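PDB 7DG2: Non-structural maintenance of chromosomes element 1 homolog from Xenopus laevis, which probably acts as a RING-type E3 ubiquitin ligase, working with a MAGE-family partner inside the SMC5-SMC6 complex of DNA repair. Local coordinates for residues A[5-10]-A[37-42]; A[25-30]-A[44-49]; A[196-201]-A[227-232]; A[200-205]-A[220-225]. All blocks are in the same frame, centred on the assembly; numbering follows the deposited sequence.

The four contacts fall into two neighbourhoods of the chain. Interactions 1 and 2 lie in the N-terminal Nse1 region, with centres 10 Å apart and segments that alternate along the sequence. They tie helices 6-18 and 23-36, the connecting loop and the start of helix 46-57 into one helical bundle, and they touch where His8 and Ser7 meet Phe49 and where Tyr41 meets His30. Interactions 3 and 4 follow in the C-terminal RING-like domain. Their centres are 6 Å apart, they share Cys200 and Gly201, and both include ligands of one zinc ion. The centres of interactions 1 and 3 are 49 Å apart, so helical packing and zinc coordination shape separate ends.

Interaction 1: residues A[5-10]-A[37-42]; sequences NESHQR and HKVHYM
Arg10 curls round the NE2 corner of the His37 imidazole. Its CB lies 3.6 Å from His37 NE2, and CG, at the edge of the ring and in its plane, keeps company with the same nitrogen. The bend at chi2 (78°) keeps CD level with CG, and that at chi3 (79°) brings NE in to donate to His37 NE2 over 2.9 Å. The bond is somewhat bent, 151° at the hydrogen, with NE close to the imidazole plane; as the acceptor, NE2 carries no proton. Farther out, Arg10 NH1 lies 3.5 Å from His37 CE1, and NH2 bonds to the backbone O of Gln83 in the MAGE domain-containing chain, which gives the guanidinium a partner in each protein. One face of the His37 ring takes Glu6 CB in a CH-pi contact, 3.8 Å from the centroid. All this happens on the first turn of helix 6-18, which opens with a capping box of Asn5 and His8, in which Asn5 N donates to His8 ND1 at 3.0 Å; Asn5 OD1 also caps the helix by accepting from Ser7 N. Val39 packs onto that cap from the loop after helix 23-36, its CG2 methyl 3.7 Å from Asn5 OD1 and also against Ser7 OG. Leu82 of the MAGE domain-containing chain rests on both Glu6 and His37.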
loop_
_atom_site.group_PDB
_atom_site.type_symbol
_atom_site.label_atom_id
_atom_site.label_comp_id
_atom_site.label_asym_id
_atom_site.label_seq_id
_atom_site.Cartn_x
_atom_site.Cartn_y
_atom_site.Cartn_z
ATOM N N ASN A 5 -16.550 -14.624 2.173
ATOM C CA ASN A 5 -17.466 -13.843 1.346
ATOM C C ASN A 5 -16.942 -12.414 1.250
ATOM O O ASN A 5 -15.838 -12.099 1.712
ATOM C CB ASN A 5 -18.902 -13.920 1.892
ATOM C CG ASN A 5 -19.028 -13.399 3.312
ATOM O OD1 ASN A 5 -18.615 -12.278 3.630
ATOM N ND2 ASN A 5 -19.606 -14.221 4.188
ATOM N N GLU A 6 -17.753 -11.548 0.639
ATOM C CA GLU A 6 -17.316 -10.186 0.351
ATOM C C GLU A 6 -17.043 -9.373 1.617
ATOM O O GLU A 6 -16.245 -8.435 1.577
ATOM C CB GLU A 6 -18.351 -9.493 -0.532
ATOM C CG GLU A 6 -18.253 -9.963 -1.979
ATOM C CD GLU A 6 -19.501 -9.707 -2.790
ATOM O OE1 GLU A 6 -20.064 -10.688 -3.323
ATOM O OE2 GLU A 6 -19.916 -8.533 -2.899
ATOM N N SER A 7 -17.681 -9.695 2.749
ATOM C CA SER A 7 -17.337 -8.985 3.981
ATOM C C SER A 7 -15.886 -9.248 4.380
ATOM O O SER A 7 -15.154 -8.316 4.738
ATOM C CB SER A 7 -18.298 -9.374 5.115
ATOM O OG SER A 7 -18.111 -10.729 5.511
ATOM N N HIS A 8 -15.440 -10.510 4.296
ATOM C CA HIS A 8 -14.035 -10.828 4.549
ATOM C C HIS A 8 -13.121 -10.140 3.540
ATOM O O HIS A 8 -12.037 -9.659 3.899
ATOM C CB HIS A 8 -13.794 -12.333 4.478
ATOM C CG HIS A 8 -14.662 -13.137 5.395
ATOM N ND1 HIS A 8 -15.830 -13.738 4.971
ATOM C CD2 HIS A 8 -14.515 -13.472 6.699
ATOM C CE1 HIS A 8 -16.378 -14.390 5.984
ATOM N NE2 HIS A 8 -15.602 -14.245 7.043
ATOM N N GLN A 9 -13.515 -10.138 2.266
ATOM C CA GLN A 9 -12.671 -9.517 1.249
ATOM C C GLN A 9 -12.525 -8.028 1.518
ATOM O O GLN A 9 -11.427 -7.463 1.384
ATOM C CB GLN A 9 -13.257 -9.766 -0.144
ATOM C CG GLN A 9 -13.385 -11.248 -0.516
ATOM C CD GLN A 9 -14.253 -11.474 -1.730
ATOM O OE1 GLN A 9 -14.800 -10.527 -2.300
ATOM N NE2 GLN A 9 -14.405 -12.740 -2.128
ATOM N N ARG A 10 -13.625 -7.371 1.907
ATOM C CA ARG A 10 -13.580 -5.938 2.162
ATOM C C ARG A 10 -12.680 -5.641 3.346
ATOM O O ARG A 10 -11.886 -4.696 3.313
ATOM C CB ARG A 10 -14.999 -5.412 2.411
ATOM C CG ARG A 10 -15.059 -3.930 2.635
ATOM C CD ARG A 10 -14.959 -3.189 1.319
ATOM N NE ARG A 10 -16.230 -3.177 0.587
ATOM C CZ ARG A 10 -16.451 -2.425 -0.485
ATOM N NH1 ARG A 10 -17.623 -2.461 -1.103
ATOM N NH2 ARG A 10 -15.477 -1.654 -0.957
ATOM N N HIS A 37 -22.041 -5.510 3.002
ATOM C CA HIS A 37 -22.221 -6.668 2.136
ATOM C C HIS A 37 -23.349 -7.576 2.612
ATOM O O HIS A 37 -23.426 -8.733 2.187
ATOM C CB HIS A 37 -20.902 -7.430 2.005
ATOM C CG HIS A 37 -19.840 -6.633 1.312
ATOM N ND1 HIS A 37 -19.840 -6.427 -0.050
ATOM C CD2 HIS A 37 -18.775 -5.950 1.796
ATOM C CE1 HIS A 37 -18.807 -5.672 -0.380
ATOM N NE2 HIS A 37 -18.142 -5.371 0.721
ATOM N N LYS A 38 -24.230 -7.059 3.468
ATOM C CA LYS A 38 -25.473 -7.743 3.839
ATOM C C LYS A 38 -25.194 -9.083 4.510
ATOM O O LYS A 38 -25.901 -10.067 4.291
ATOM C CB LYS A 38 -26.389 -7.922 2.626
ATOM C CG LYS A 38 -26.616 -6.634 1.838
ATOM C CD LYS A 38 -26.895 -5.466 2.770
ATOM C CE LYS A 38 -26.991 -4.140 2.018
ATOM N NZ LYS A 38 -28.380 -3.817 1.580
ATOM N N VAL A 39 -24.145 -9.119 5.327
ATOM C CA VAL A 39 -23.796 -10.278 6.140
ATOM C C VAL A 39 -24.232 -9.975 7.565
ATOM O O VAL A 39 -23.991 -8.870 8.066
ATOM C CB VAL A 39 -22.281 -10.558 6.082
ATOM C CG1 VAL A 39 -21.871 -11.568 7.148
ATOM C CG2 VAL A 39 -21.881 -11.033 4.698
ATOM N N HIS A 40 -24.873 -10.938 8.225
ATOM C CA HIS A 40 -25.347 -10.675 9.582
ATOM C C HIS A 40 -24.168 -10.380 10.500
ATOM O O HIS A 40 -23.284 -11.221 10.674
ATOM C CB HIS A 40 -26.149 -11.863 10.113
ATOM C CG HIS A 40 -26.798 -11.600 11.437
ATOM N ND1 HIS A 40 -28.164 -11.492 11.591
ATOM C CD2 HIS A 40 -26.264 -11.394 12.666
ATOM C CE1 HIS A 40 -28.445 -11.242 12.857
ATOM N NE2 HIS A 40 -27.310 -11.177 13.531
ATOM N N TYR A 41 -24.148 -9.183 11.094
ATOM C CA TYR A 41 -23.036 -8.788 11.947
ATOM C C TYR A 41 -23.187 -9.427 13.320
ATOM O O TYR A 41 -24.203 -9.220 13.992
ATOM C CB TYR A 41 -22.958 -7.269 12.095
ATOM C CG TYR A 41 -21.976 -6.829 13.169
ATOM C CD1 TYR A 41 -20.620 -7.160 13.081
ATOM C CD2 TYR A 41 -22.398 -6.088 14.272
ATOM C CE1 TYR A 41 -19.718 -6.766 14.059
ATOM C CE2 TYR A 41 -21.507 -5.693 15.257
ATOM C CZ TYR A 41 -20.163 -6.034 15.139
ATOM O OH TYR A 41 -19.262 -5.649 16.099
ATOM N N MET A 42 -22.174 -10.188 13.737
ATOM C CA MET A 42 -22.160 -10.850 15.039
ATOM C C MET A 42 -20.974 -10.318 15.831
ATOM O O MET A 42 -19.820 -10.661 15.540
ATOM C CB MET A 42 -22.086 -12.370 14.878
ATOM C CG MET A 42 -23.198 -12.939 14.023
ATOM S SD MET A 42 -23.057 -14.732 13.803
ATOM C CE MET A 42 -24.552 -15.047 12.867
HETATM O O HOH W 1 -22.561 -7.693 -1.597
#

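Interaction 2: residues A[25-30]-A[44-49]; sequences AVRALH and DKLDDF
His30 lays its CD2 atom over the middle of the Phe49 ring, 3.4 Å above the plane. The two rings are inclined at 45° with centroids 4.4 Å apart, an oblique pairing in which the side chains run past each other in opposite directions. His30 CG stands anti to the backbone N (chi1 174°), which carries CG, and the ring attached to it, toward helix 46-57, where Lys45 is the N-cap residue. Leu46 fills the other part of the interface with its fork. Its CD1 methyl meets His30 ND1 at 3.9 Å and also touches Val26 CG1 at 4.3 Å, while CD2 rests on Arg27 CG at 3.9 Å, that side chain crossing the leucine at about a right angle. Both helices belong to the Nse1 region of the helix-turn-helix clan, and three helices followed by strands 62-68 and 75-81 are consistent with a winged-helix unit. Around the pair, Tyr41 meets His30 edge-to-face, Phe11 does the same to Phe49, and His8 stacks on Phe49. The grip therefore comes from van der Waals packing of aliphatic and ring atoms, without a polar bond between the two segments. Buried, and with CE1 close to the N-terminal turn of helix 46-57, whose dipole would disfavour a positive charge, the imidazole may prefer its neutral form; the Phe49 face would work the other way.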
loop_
_atom_site.group_PDB
_atom_site.type_symbol
_atom_site.label_atom_id
_atom_site.label_comp_id
_atom_site.label_asym_id
_atom_site.label_seq_id
_atom_site.Cartn_x
_atom_site.Cartn_y
_atom_site.Cartn_z
ATOM N N ALA A 25 -10.420 0.022 16.068
ATOM C CA ALA A 25 -10.715 0.297 14.662
ATOM C C ALA A 25 -11.028 -0.978 13.882
ATOM O O ALA A 25 -11.839 -0.948 12.942
ATOM C CB ALA A 25 -9.550 1.039 14.007
ATOM N N VAL A 26 -10.396 -2.101 14.241
ATOM C CA VAL A 26 -10.666 -3.375 13.572
ATOM C C VAL A 26 -12.074 -3.870 13.885
ATOM O O VAL A 26 -12.772 -4.393 13.006
ATOM C CB VAL A 26 -9.600 -4.413 13.966
ATOM C CG1 VAL A 26 -10.032 -5.823 13.557
ATOM C CG2 VAL A 26 -8.251 -4.033 13.342
ATOM N N ARG A 27 -12.516 -3.728 15.139
ATOM C CA ARG A 27 -13.884 -4.119 15.465
ATOM C C ARG A 27 -14.892 -3.286 14.673
ATOM O O ARG A 27 -15.883 -3.821 14.160
ATOM C CB ARG A 27 -14.119 -3.998 16.975
ATOM C CG ARG A 27 -13.393 -5.078 17.786
ATOM C CD ARG A 27 -13.784 -5.061 19.266
ATOM N NE ARG A 27 -13.439 -3.797 19.920
ATOM C CZ ARG A 27 -12.250 -3.512 20.454
ATOM N NH1 ARG A 27 -12.053 -2.335 21.033
ATOM N NH2 ARG A 27 -11.256 -4.392 20.412
ATOM N N ALA A 28 -14.636 -1.980 14.535
ATOM C CA ALA A 28 -15.531 -1.129 13.757
ATOM C C ALA A 28 -15.486 -1.492 12.279
ATOM O O ALA A 28 -16.517 -1.474 11.597
ATOM C CB ALA A 28 -15.177 0.341 13.954
ATOM N N LEU A 29 -14.297 -1.833 11.774
ATOM C CA LEU A 29 -14.168 -2.259 10.383
ATOM C C LEU A 29 -14.939 -3.551 10.127
ATOM O O LEU A 29 -15.639 -3.676 9.116
ATOM C CB LEU A 29 -12.683 -2.428 10.030
ATOM C CG LEU A 29 -12.367 -3.024 8.664
ATOM C CD1 LEU A 29 -12.850 -2.065 7.587
ATOM C CD2 LEU A 29 -10.847 -3.318 8.520
ATOM N N HIS A 30 -14.823 -4.523 11.033
ATOM C CA HIS A 30 -15.570 -5.768 10.913
ATOM C C HIS A 30 -17.062 -5.489 10.778
ATOM O O HIS A 30 -17.726 -6.000 9.865
ATOM C CB HIS A 30 -15.284 -6.638 12.138
ATOM C CG HIS A 30 -16.100 -7.885 12.212
ATOM N ND1 HIS A 30 -16.567 -8.392 13.409
ATOM C CD2 HIS A 30 -16.504 -8.747 11.252
ATOM C CE1 HIS A 30 -17.242 -9.503 13.173
ATOM N NE2 HIS A 30 -17.221 -9.739 11.876
ATOM N N ASP A 44 -19.754 -11.117 18.482
ATOM C CA ASP A 44 -19.029 -12.139 19.225
ATOM C C ASP A 44 -18.195 -13.046 18.332
ATOM O O ASP A 44 -17.637 -14.034 18.820
ATOM C CB ASP A 44 -20.005 -12.994 20.047
ATOM C CG ASP A 44 -21.060 -13.687 19.185
ATOM O OD1 ASP A 44 -21.428 -13.159 18.116
ATOM O OD2 ASP A 44 -21.553 -14.771 19.575
ATOM N N LYS A 45 -18.099 -12.749 17.036
ATOM C CA LYS A 45 -17.487 -13.682 16.103
ATOM C C LYS A 45 -16.313 -13.068 15.338
ATOM O O LYS A 45 -16.011 -13.511 14.232
ATOM C CB LYS A 45 -18.531 -14.218 15.124
ATOM C CG LYS A 45 -19.673 -15.001 15.790
ATOM C CD LYS A 45 -19.150 -16.154 16.642
ATOM C CE LYS A 45 -20.306 -17.040 17.134
ATOM N NZ LYS A 45 -19.849 -18.100 18.091
ATOM N N LEU A 46 -15.634 -12.068 15.909
ATOM C CA LEU A 46 -14.490 -11.486 15.205
ATOM C C LEU A 46 -13.367 -12.505 15.029
ATOM O O LEU A 46 -12.710 -12.534 13.977
ATOM C CB LEU A 46 -13.973 -10.246 15.936
ATOM C CG LEU A 46 -12.657 -9.640 15.409
ATOM C CD1 LEU A 46 -12.779 -9.119 13.985
ATOM C CD2 LEU A 46 -12.186 -8.529 16.310
ATOM N N ASP A 47 -13.118 -13.343 16.048
ATOM C CA ASP A 47 -12.048 -14.339 15.929
ATOM C C ASP A 47 -12.329 -15.317 14.802
ATOM O O ASP A 47 -11.425 -15.667 14.024
ATOM C CB ASP A 47 -11.871 -15.112 17.241
ATOM C CG ASP A 47 -11.239 -14.278 18.341
ATOM O OD1 ASP A 47 -10.923 -13.087 18.112
ATOM O OD2 ASP A 47 -11.057 -14.833 19.448
ATOM N N ASP A 48 -13.570 -15.791 14.708
ATOM C CA ASP A 48 -13.948 -16.663 13.603
ATOM C C ASP A 48 -13.784 -15.948 12.271
ATOM O O ASP A 48 -13.355 -16.550 11.282
ATOM C CB ASP A 48 -15.394 -17.127 13.772
ATOM C CG ASP A 48 -15.558 -18.166 14.873
ATOM O OD1 ASP A 48 -14.545 -18.580 15.474
ATOM O OD2 ASP A 48 -16.714 -18.570 15.132
ATOM N N PHE A 49 -14.141 -14.660 12.232
ATOM C CA PHE A 49 -14.054 -13.874 11.001
ATOM C C PHE A 49 -12.607 -13.774 10.531
ATOM O O PHE A 49 -12.297 -14.074 9.371
ATOM C CB PHE A 49 -14.650 -12.487 11.262
ATOM C CG PHE A 49 -14.695 -11.582 10.055
ATOM C CD1 PHE A 49 -15.774 -11.616 9.183
ATOM C CD2 PHE A 49 -13.690 -10.652 9.834
ATOM C CE1 PHE A 49 -15.829 -10.762 8.090
ATOM C CE2 PHE A 49 -13.743 -9.801 8.738
ATOM C CZ PHE A 49 -14.814 -9.863 7.870
#

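Interaction 3: residues A[196-201]-A[227-232]; sequences LCENCG and SWPHEI. With ZN (zinc ion), chain H.
Trp228 presses the far end of its indole into the backbone just before a zinc ligand: CH2 lies 3.4 Å from Cys197 N, and CZ3 meets Cys197 CB at 3.5 Å. His230, its CD2 over the rim of one indole face, donates from NE2 to Leu196 O in a nearly straight bond (169°); the modelled 2.5 Å distance is unusually short and its exact value doubtful. Trp228 NE1 bonds to Gln195 OE1, holding the indole from the strand as well. This tight part backs one zinc knuckle of the RING-like domain. Cys197 SG, anti to its backbone N (chi1 179°), binds the zinc ion at 2.4 Å and accepts from Cys200 N at 3.4 Å; Cys200, Cys221 and Cys224 complete the site. The solvent side is looser. Glu198 passes Pro229, CG 3.7 Å from Pro229 CG; its OE1 comes 4.1 Å from His230 CE1 but stays 4.9 Å from His230 NE2, too far for a salt bridge. The 196-201 segment runs from the end of strand 195-196 through most of the turn to its antiparallel partner 203-204; the 227-232 segment passes alongside, with Phe213, just beyond helix 206-212, against the indole.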
loop_
_atom_site.group_PDB
_atom_site.type_symbol
_atom_site.label_atom_id
_atom_site.label_comp_id
_atom_site.label_asym_id
_atom_site.label_seq_id
_atom_site.Cartn_x
_atom_site.Cartn_y
_atom_site.Cartn_z
ATOM N N LEU A 196 15.651 -2.817 31.836
ATOM C CA LEU A 196 16.762 -3.748 31.974
ATOM C C LEU A 196 17.197 -3.834 33.429
ATOM O O LEU A 196 17.245 -2.820 34.133
ATOM C CB LEU A 196 17.952 -3.316 31.122
ATOM C CG LEU A 196 17.725 -3.233 29.613
ATOM C CD1 LEU A 196 18.843 -2.428 28.978
ATOM C CD2 LEU A 196 17.654 -4.646 29.035
ATOM N N CYS A 197 17.521 -5.045 33.879
ATOM C CA CYS A 197 18.250 -5.160 35.135
ATOM C C CYS A 197 19.613 -4.514 34.968
ATOM O O CYS A 197 20.343 -4.814 34.020
ATOM C CB CYS A 197 18.403 -6.621 35.553
ATOM S SG CYS A 197 19.336 -6.777 37.105
ATOM N N GLU A 198 19.953 -3.597 35.868
ATOM C CA GLU A 198 21.235 -2.929 35.715
ATOM C C GLU A 198 22.381 -3.761 36.260
ATOM O O GLU A 198 23.544 -3.412 36.028
ATOM C CB GLU A 198 21.185 -1.554 36.376
ATOM C CG GLU A 198 20.040 -0.713 35.820
ATOM C CD GLU A 198 20.142 0.753 36.181
ATOM O OE1 GLU A 198 20.093 1.594 35.257
ATOM O OE2 GLU A 198 20.263 1.060 37.385
ATOM N N ASN A 199 22.077 -4.863 36.944
ATOM C CA ASN A 199 23.115 -5.779 37.395
ATOM C C ASN A 199 23.406 -6.874 36.372
ATOM O O ASN A 199 24.567 -7.080 36.011
ATOM C CB ASN A 199 22.731 -6.400 38.740
ATOM C CG ASN A 199 23.781 -7.363 39.246
ATOM O OD1 ASN A 199 24.925 -6.975 39.489
ATOM N ND2 ASN A 199 23.401 -8.628 39.396
ATOM N N CYS A 200 22.375 -7.587 35.895
ATOM C CA CYS A 200 22.588 -8.725 35.008
ATOM C C CYS A 200 22.089 -8.513 33.584
ATOM O O CYS A 200 22.338 -9.371 32.729
ATOM C CB CYS A 200 21.922 -9.987 35.572
ATOM S SG CYS A 200 20.137 -10.047 35.338
ATOM N N GLY A 201 21.374 -7.425 33.309
ATOM C CA GLY A 201 21.036 -7.069 31.945
ATOM C C GLY A 201 19.779 -7.687 31.364
ATOM O O GLY A 201 19.469 -7.419 30.190
ATOM N N SER A 227 17.659 -5.986 43.743
ATOM C CA SER A 227 16.451 -5.176 43.791
ATOM C C SER A 227 16.275 -4.430 42.472
ATOM O O SER A 227 17.244 -3.944 41.880
ATOM C CB SER A 227 16.495 -4.197 44.963
ATOM O OG SER A 227 17.645 -3.378 44.902
ATOM N N TRP A 228 15.035 -4.370 42.005
ATOM C CA TRP A 228 14.729 -3.768 40.709
ATOM C C TRP A 228 14.904 -2.255 40.775
ATOM O O TRP A 228 14.234 -1.598 41.583
ATOM C CB TRP A 228 13.306 -4.128 40.284
ATOM C CG TRP A 228 13.049 -3.960 38.806
ATOM C CD1 TRP A 228 12.163 -3.101 38.216
ATOM C CD2 TRP A 228 13.691 -4.668 37.739
ATOM N NE1 TRP A 228 12.213 -3.238 36.848
ATOM C CE2 TRP A 228 13.141 -4.193 36.531
ATOM C CE3 TRP A 228 14.674 -5.661 37.689
ATOM C CZ2 TRP A 228 13.548 -4.674 35.287
ATOM C CZ3 TRP A 228 15.072 -6.142 36.453
ATOM C CH2 TRP A 228 14.512 -5.647 35.270
ATOM N N PRO A 229 15.769 -1.664 39.943
ATOM C CA PRO A 229 16.071 -0.233 40.084
ATOM C C PRO A 229 15.022 0.704 39.503
ATOM O O PRO A 229 15.052 1.901 39.820
ATOM C CB PRO A 229 17.401 -0.091 39.327
ATOM C CG PRO A 229 17.321 -1.142 38.271
ATOM C CD PRO A 229 16.585 -2.304 38.896
ATOM N N HIS A 230 14.102 0.214 38.678
ATOM C CA HIS A 230 13.173 1.067 37.952
ATOM C C HIS A 230 11.831 1.157 38.670
ATOM O O HIS A 230 11.502 0.341 39.534
ATOM C CB HIS A 230 12.958 0.546 36.528
ATOM C CG HIS A 230 14.222 0.150 35.833
ATOM N ND1 HIS A 230 15.131 1.070 35.359
ATOM C CD2 HIS A 230 14.723 -1.070 35.523
ATOM C CE1 HIS A 230 16.143 0.435 34.792
ATOM N NE2 HIS A 230 15.918 -0.864 34.876
ATOM N N GLU A 231 11.052 2.165 38.287
ATOM C CA GLU A 231 9.700 2.324 38.802
ATOM C C GLU A 231 8.740 1.391 38.076
ATOM O O GLU A 231 8.853 1.180 36.865
ATOM C CB GLU A 231 9.241 3.774 38.645
ATOM C CG GLU A 231 7.877 4.062 39.262
ATOM C CD GLU A 231 7.499 5.529 39.194
ATOM O OE1 GLU A 231 6.309 5.822 38.944
ATOM O OE2 GLU A 231 8.392 6.385 39.387
ATOM N N ILE A 232 7.789 0.835 38.819
ATOM C CA ILE A 232 6.830 -0.101 38.242
ATOM C C ILE A 232 5.687 0.647 37.562
ATOM O O ILE A 232 5.390 0.415 36.388
ATOM C CB ILE A 232 6.284 -1.066 39.306
ATOM C CG1 ILE A 232 7.406 -1.540 40.241
ATOM C CG2 ILE A 232 5.582 -2.244 38.644
ATOM C CD1 ILE A 232 8.586 -2.196 39.543
HETATM ZN ZN ZN H . 19.189 -9.144 37.246
#

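Interaction 4: residues A[200-205]-A[220-225]; sequences CGIPLH and TCPNCN. With ZN (zinc ion), chain H; ZN (zinc ion), chain G.
Ile202 spreads CG1, CD1 and CG2 over three consecutive residues of a zinc knuckle, the Cys-Pro-Asn-Cys turn that brings Cys221 and Cys224 to the metal of this atypical RING. CG1 sits between the backbone N and the carbonyl carbon (chi1 61°) and lies 3.7 Å from Cys221 SG. CD1 comes 4.0 Å from Pro222 CD, the two side chains crossing at a slant, and CG2 lies 3.5 Å from Asn223 ND2. Facing Ile202, the knuckle is kept in shape by its own sulfur: Cys221 SG accepts from the amides of both Asn223 and Cys224. Such bonds would be expected to spread some of the negative charge of the zinc-bound sulfur. Cys200 CB and Cys224 CB meet at 3.9 Å, and these two residues enclose the ion with Cys221 and Cys197. At the other end of the 200-205 segment His205 ND1 binds the second zinc ion at 2.1 Å, a site shared with Cys184, Cys187 and Cys208, while its NE2 is bonded to Val190 O. Asn223 turns its amide to Cys200, and ND2 donates to Cys200 SG over 3.3 Å at 173°, with the sulfur in the plane of the amide.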
loop_
_atom_site.group_PDB
_atom_site.type_symbol
_atom_site.label_atom_id
_atom_site.label_comp_id
_atom_site.label_asym_id
_atom_site.label_seq_id
_atom_site.Cartn_x
_atom_site.Cartn_y
_atom_site.Cartn_z
ATOM N N CYS A 200 22.375 -7.587 35.895
ATOM C CA CYS A 200 22.588 -8.725 35.008
ATOM C C CYS A 200 22.089 -8.513 33.584
ATOM O O CYS A 200 22.338 -9.371 32.729
ATOM C CB CYS A 200 21.922 -9.987 35.572
ATOM S SG CYS A 200 20.137 -10.047 35.338
ATOM N N GLY A 201 21.374 -7.425 33.309
ATOM C CA GLY A 201 21.036 -7.069 31.945
ATOM C C GLY A 201 19.779 -7.687 31.364
ATOM O O GLY A 201 19.469 -7.419 30.190
ATOM N N ILE A 202 19.041 -8.500 32.116
ATOM C CA ILE A 202 17.874 -9.147 31.519
ATOM C C ILE A 202 16.792 -8.106 31.265
ATOM O O ILE A 202 16.669 -7.132 32.020
ATOM C CB ILE A 202 17.323 -10.299 32.374
ATOM C CG1 ILE A 202 16.865 -9.799 33.745
ATOM C CG2 ILE A 202 18.332 -11.449 32.446
ATOM C CD1 ILE A 202 15.366 -9.632 33.861
ATOM N N PRO A 203 16.005 -8.271 30.213
ATOM C CA PRO A 203 14.984 -7.274 29.881
ATOM C C PRO A 203 13.582 -7.709 30.270
ATOM O O PRO A 203 13.273 -8.906 30.274
ATOM C CB PRO A 203 15.120 -7.165 28.357
ATOM C CG PRO A 203 15.444 -8.577 27.942
ATOM C CD PRO A 203 16.228 -9.209 29.094
ATOM N N LEU A 204 12.723 -6.741 30.591
ATOM C CA LEU A 204 11.286 -6.958 30.675
ATOM C C LEU A 204 10.584 -5.891 29.848
ATOM O O LEU A 204 11.000 -4.732 29.862
ATOM C CB LEU A 204 10.776 -6.890 32.121
ATOM C CG LEU A 204 11.110 -8.055 33.052
ATOM C CD1 LEU A 204 10.240 -7.986 34.308
ATOM C CD2 LEU A 204 10.911 -9.367 32.326
ATOM N N HIS A 205 9.527 -6.275 29.130
ATOM C CA HIS A 205 8.637 -5.268 28.560
ATOM C C HIS A 205 8.108 -4.370 29.670
ATOM O O HIS A 205 7.926 -4.805 30.810
ATOM C CB HIS A 205 7.445 -5.906 27.847
ATOM C CG HIS A 205 7.781 -6.574 26.553
ATOM N ND1 HIS A 205 7.675 -7.938 26.377
ATOM C CD2 HIS A 205 8.187 -6.069 25.363
ATOM C CE1 HIS A 205 8.014 -8.246 25.136
ATOM N NE2 HIS A 205 8.331 -7.129 24.501
ATOM N N THR A 220 12.423 -7.486 43.094
ATOM C CA THR A 220 13.743 -8.018 42.790
ATOM C C THR A 220 13.750 -8.647 41.403
ATOM O O THR A 220 12.729 -9.147 40.922
ATOM C CB THR A 220 14.184 -9.062 43.819
ATOM O OG1 THR A 220 13.220 -10.124 43.870
ATOM C CG2 THR A 220 14.335 -8.428 45.203
ATOM N N CYS A 221 14.928 -8.627 40.781
ATOM C CA CYS A 221 15.097 -9.164 39.433
ATOM C C CYS A 221 14.838 -10.667 39.417
ATOM O O CYS A 221 15.413 -11.398 40.231
ATOM C CB CYS A 221 16.514 -8.866 38.934
ATOM S SG CYS A 221 17.007 -9.748 37.424
ATOM N N PRO A 222 14.020 -11.172 38.485
ATOM C CA PRO A 222 13.727 -12.616 38.463
ATOM C C PRO A 222 14.918 -13.482 38.094
ATOM O O PRO A 222 14.820 -14.709 38.215
ATOM C CB PRO A 222 12.617 -12.744 37.408
ATOM C CG PRO A 222 12.466 -11.378 36.766
ATOM C CD PRO A 222 13.553 -10.486 37.270
ATOM N N ASN A 223 16.027 -12.894 37.648
ATOM C CA ASN A 223 17.198 -13.641 37.206
ATOM C C ASN A 223 18.352 -13.598 38.191
ATOM O O ASN A 223 18.992 -14.626 38.427
ATOM C CB ASN A 223 17.678 -13.110 35.849
ATOM C CG ASN A 223 18.800 -13.943 35.259
ATOM O OD1 ASN A 223 18.643 -15.144 35.043
ATOM N ND2 ASN A 223 19.934 -13.306 34.979
ATOM N N CYS A 224 18.656 -12.433 38.762
ATOM C CA CYS A 224 19.782 -12.295 39.673
ATOM C C CYS A 224 19.375 -11.880 41.081
ATOM O O CYS A 224 20.246 -11.773 41.950
ATOM C CB CYS A 224 20.797 -11.283 39.121
ATOM S SG CYS A 224 20.291 -9.546 39.284
ATOM N N ASN A 225 18.087 -11.623 41.324
ATOM C CA ASN A 225 17.512 -11.289 42.629
ATOM C C ASN A 225 17.987 -9.956 43.200
ATOM O O ASN A 225 17.661 -9.640 44.354
ATOM C CB ASN A 225 17.766 -12.395 43.659
ATOM C CG ASN A 225 17.130 -13.706 43.264
ATOM O OD1 ASN A 225 16.183 -13.736 42.471
ATOM N ND2 ASN A 225 17.642 -14.802 43.807
HETATM ZN ZN ZN H . 19.189 -9.144 37.246
HETATM ZN ZN ZN G . 7.138 -9.299 27.927
#